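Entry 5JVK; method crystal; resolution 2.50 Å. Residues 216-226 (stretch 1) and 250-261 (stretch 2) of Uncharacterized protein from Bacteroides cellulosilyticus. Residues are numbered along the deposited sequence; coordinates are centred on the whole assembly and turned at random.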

# COMPACT_ATOMS: atom_id res chain seq x y z
N THR A 216 -4.16 -17.63 -1.17
CA THR A 216 -3.24 -18.35 -0.27
C THR A 216 -2.99 -17.65 1.08
O THR A 216 -2.29 -18.21 1.93
N GLU A 217 -3.55 -16.46 1.27
CA GLU A 217 -3.39 -15.70 2.52
C GLU A 217 -4.76 -15.33 3.10
O GLU A 217 -5.52 -14.58 2.48
N TRP A 218 -5.05 -15.87 4.28
CA TRP A 218 -6.32 -15.64 4.98
C TRP A 218 -6.04 -15.09 6.37
O TRP A 218 -5.30 -15.70 7.15
N GLU A 219 -6.65 -13.94 6.68
CA GLU A 219 -6.43 -13.24 7.95
C GLU A 219 -7.68 -13.37 8.81
O GLU A 219 -8.77 -12.97 8.38
N LEU A 220 -7.54 -13.92 10.01
CA LEU A 220 -8.67 -14.17 10.89
C LEU A 220 -8.99 -12.91 11.71
O LEU A 220 -8.28 -12.58 12.66
N TRP A 221 -10.04 -12.21 11.29
CA TRP A 221 -10.63 -11.06 12.00
C TRP A 221 -9.80 -9.78 11.84
O TRP A 221 -8.58 -9.82 11.86
N ASN A 222 -10.50 -8.65 11.66
CA ASN A 222 -9.86 -7.34 11.54
C ASN A 222 -9.94 -6.58 12.86
O ASN A 222 -11.03 -6.23 13.31
N GLU A 223 -8.77 -6.34 13.47
CA GLU A 223 -8.64 -5.58 14.71
C GLU A 223 -9.57 -6.03 15.86
O GLU A 223 -10.40 -5.24 16.33
N PRO A 224 -9.44 -7.29 16.30
CA PRO A 224 -10.18 -7.77 17.47
C PRO A 224 -9.54 -7.30 18.78
O PRO A 224 -8.99 -8.10 19.54
N ASN A 225 -9.64 -5.99 19.04
CA ASN A 225 -9.09 -5.38 20.25
C ASN A 225 -9.95 -5.73 21.47
O ASN A 225 -9.44 -6.00 22.56
N TYR A 226 -11.26 -5.70 21.25
CA TYR A 226 -12.27 -6.26 22.18
C TYR A 226 -12.00 -7.70 22.66
O TYR A 226 -12.34 -8.04 23.79
N ASP A 250 -1.96 -25.60 1.93
CA ASP A 250 -1.04 -24.65 1.29
C ASP A 250 -1.24 -23.18 1.67
O ASP A 250 -0.39 -22.35 1.32
N ILE A 251 -2.32 -22.83 2.36
CA ILE A 251 -2.54 -21.43 2.76
C ILE A 251 -1.64 -21.01 3.92
O ILE A 251 -1.06 -21.85 4.62
N THR A 252 -1.53 -19.70 4.11
CA THR A 252 -0.95 -19.11 5.31
C THR A 252 -2.11 -18.52 6.12
O THR A 252 -2.70 -17.51 5.72
N LEU A 253 -2.44 -19.19 7.23
CA LEU A 253 -3.46 -18.69 8.16
C LEU A 253 -2.82 -17.64 9.06
O LEU A 253 -1.88 -17.94 9.79
N ILE A 254 -3.37 -16.42 9.01
CA ILE A 254 -2.78 -15.26 9.68
C ILE A 254 -3.68 -14.80 10.84
O ILE A 254 -4.83 -14.43 10.63
N SER A 255 -3.12 -14.82 12.05
CA SER A 255 -3.85 -14.40 13.26
C SER A 255 -3.54 -12.95 13.65
O SER A 255 -2.78 -12.27 12.97
N GLY A 256 -4.14 -12.49 14.75
CA GLY A 256 -3.90 -11.15 15.28
C GLY A 256 -4.86 -10.13 14.72
O GLY A 256 -5.61 -9.50 15.47
N GLY A 257 -4.82 -9.95 13.40
CA GLY A 257 -5.66 -8.97 12.72
C GLY A 257 -5.28 -7.54 13.02
O GLY A 257 -6.12 -6.64 12.91
N GLY A 258 -4.02 -7.32 13.40
CA GLY A 258 -3.57 -6.02 13.87
C GLY A 258 -4.18 -5.58 15.18
O GLY A 258 -4.44 -4.39 15.37
N SER A 259 -4.43 -6.53 16.08
CA SER A 259 -4.95 -6.24 17.42
C SER A 259 -3.78 -6.05 18.39
O SER A 259 -2.62 -6.24 18.01
N GLY A 260 -4.09 -5.69 19.64
CA GLY A 260 -3.07 -5.30 20.62
C GLY A 260 -2.78 -3.81 20.59
O GLY A 260 -3.12 -3.12 19.61
N ALA A 261 -2.16 -3.32 21.66
CA ALA A 261 -1.80 -1.90 21.80
C ALA A 261 -1.04 -1.37 20.58
O ALA A 261 -0.07 -1.99 20.13

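Strands 217-220 and 252-255 pair in parallel, and the backbone supplies the cross-stretch hydrogen bonds. Thr252 N donates to Thr216 O (2.7 Å), and Trp218 N donates to Thr252 O (3.2 Å). Ile254 N donates to Trp218 O (2.8 Å), and Leu220 N to Ile254 O (2.8 Å). Beyond the strands, Glu223 N donates to Gly257 O (2.7 Å).

With the backbone paired in this way, the strand side chains divide between two faces. Trp218 (chi1 m) and Leu253 (t, m) share one face. The indole meets Ile251 (p, t) obliquely, with Trp218 CD1 3.8 Å from Ile251 CD1. Its NE1 is satisfied by a residue just outside the stretches. Leu253 CD2 lies 4.4 Å from Trp218 CB.

Glu217, Glu219, Thr252 and Ile254 occupy the other face. Ile254 (m, t) reaches both glutamates: its CD1 is 4.2 Å from Glu217 CB, and its CG2 is 4.2 Å from Glu219 CG. The Glu217 side chain (m, p) folds back within its own stretch, where Glu217 OE2 accepts from Thr216 OG1 (2.6 Å). Glu219 is extended (t, t). Glu219 OE2 comes 3.5 Å from Gly257 CA, and both carboxylate oxygens are hydrogen-bonded elsewhere in the structure.

In the loops, Gly257 fits closely against stretch 1. Gly257 CA is 3.2 Å from Trp221 O, where a CB would clash. Ser259 (p) points toward stretch 1, with CB 3.7 Å from Pro224 CD and 3.6 Å from Pro224 O. The Ser259 hydroxyl is satisfied locally, as Ser259 OG donates to Gly256 O (2.6 Å). Pro224 CD also lies 3.3 Å from Gly256 O. Trp221 directs the end of its side chain away from stretch 2, and its NE1 donates to Tyr226 OH (2.9 Å). Glu223 OE2 and both Asn222 amide atoms find hydrogen bonds elsewhere.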

# COMPACT_ATOMS: atom_id res chain seq x y z
CB THR A 216 -1.88 -18.60 -0.96
OG1 THR A 216 -1.40 -17.38 -1.54
CG2 THR A 216 -2.03 -19.64 -2.06
CB GLU A 217 -2.58 -14.42 2.28
CG GLU A 217 -1.10 -14.64 1.98
CD GLU A 217 -0.83 -15.03 0.54
OE1 GLU A 217 -1.30 -14.34 -0.38
OE2 GLU A 217 -0.13 -16.05 0.32
CB TRP A 218 -7.11 -16.94 5.08
CG TRP A 218 -7.59 -17.47 3.76
CD1 TRP A 218 -6.95 -18.34 2.94
CD2 TRP A 218 -8.84 -17.15 3.12
NE1 TRP A 218 -7.71 -18.59 1.82
CE2 TRP A 218 -8.87 -17.88 1.91
CE3 TRP A 218 -9.93 -16.34 3.45
CZ2 TRP A 218 -9.96 -17.81 1.02
CZ3 TRP A 218 -11.01 -16.26 2.57
CH2 TRP A 218 -11.01 -17.00 1.37
CB GLU A 219 -6.11 -11.77 7.68
CG GLU A 219 -5.67 -10.96 8.90
CD GLU A 219 -5.34 -9.51 8.57
OE1 GLU A 219 -5.77 -9.01 7.50
OE2 GLU A 219 -4.64 -8.86 9.37
CB LEU A 220 -8.41 -15.39 11.78
CG LEU A 220 -9.55 -16.01 12.61
CD1 LEU A 220 -10.03 -15.09 13.73
CD2 LEU A 220 -10.72 -16.43 11.73
CB TRP A 221 -10.86 -11.37 13.50
CG TRP A 221 -12.19 -10.89 14.00
CD1 TRP A 221 -12.48 -9.67 14.52
CD2 TRP A 221 -13.41 -11.64 14.01
NE1 TRP A 221 -13.81 -9.60 14.86
CE2 TRP A 221 -14.41 -10.80 14.56
CE3 TRP A 221 -13.77 -12.94 13.61
CZ2 TRP A 221 -15.74 -11.21 14.72
CZ3 TRP A 221 -15.09 -13.35 13.77
CH2 TRP A 221 -16.06 -12.49 14.32
CB ASN A 222 -10.52 -6.52 10.44
CG ASN A 222 -9.85 -5.17 10.25
OD1 ASN A 222 -8.75 -5.09 9.71
ND2 ASN A 222 -10.51 -4.12 10.70
CB GLU A 223 -8.81 -4.08 14.42
CG GLU A 223 -7.82 -3.54 13.41
CD GLU A 223 -7.80 -2.03 13.33
OE1 GLU A 223 -8.80 -1.38 13.73
OE2 GLU A 223 -6.79 -1.48 12.85
CB PRO A 224 -10.10 -9.30 17.31
CG PRO A 224 -8.79 -9.51 16.64
CD PRO A 224 -8.71 -8.39 15.65
CB ASN A 225 -9.00 -3.86 20.09
CG ASN A 225 -7.98 -3.45 19.03
OD1 ASN A 225 -8.33 -2.90 17.99
ND2 ASN A 225 -6.71 -3.70 19.31
CB TYR A 226 -13.69 -6.15 21.59
CG TYR A 226 -13.80 -6.38 20.09
CD1 TYR A 226 -13.77 -7.66 19.55
CD2 TYR A 226 -13.95 -5.29 19.21
CE1 TYR A 226 -13.87 -7.86 18.18
CE2 TYR A 226 -14.04 -5.49 17.84
CZ TYR A 226 -14.01 -6.77 17.33
OH TYR A 226 -14.11 -6.97 15.97
CB ASP A 250 -1.11 -24.79 -0.24
CG ASP A 250 -0.71 -26.18 -0.73
OD1 ASP A 250 0.08 -26.88 -0.04
OD2 ASP A 250 -1.19 -26.58 -1.82
CB ILE A 251 -4.02 -21.12 3.15
CG1 ILE A 251 -4.42 -21.78 4.49
CG2 ILE A 251 -4.97 -21.52 2.04
CD1 ILE A 251 -5.62 -21.11 5.14
CB THR A 252 0.07 -18.01 4.94
OG1 THR A 252 1.02 -18.55 4.01
CG2 THR A 252 0.81 -17.52 6.18
CB LEU A 253 -4.04 -19.85 8.98
CG LEU A 253 -5.32 -19.61 9.81
CD1 LEU A 253 -5.07 -18.78 11.07
CD2 LEU A 253 -6.43 -18.99 8.96
CB ILE A 254 -2.57 -14.09 8.68
CG1 ILE A 254 -1.63 -14.54 7.54
CG2 ILE A 254 -2.00 -12.86 9.39
CD1 ILE A 254 -1.66 -13.64 6.32
CB SER A 255 -3.46 -15.31 14.42
OG SER A 255 -2.09 -15.11 14.76
CB SER A 259 -5.90 -7.34 17.90
OG SER A 259 -5.27 -8.61 17.90
CB ALA A 261 -0.96 -1.71 23.06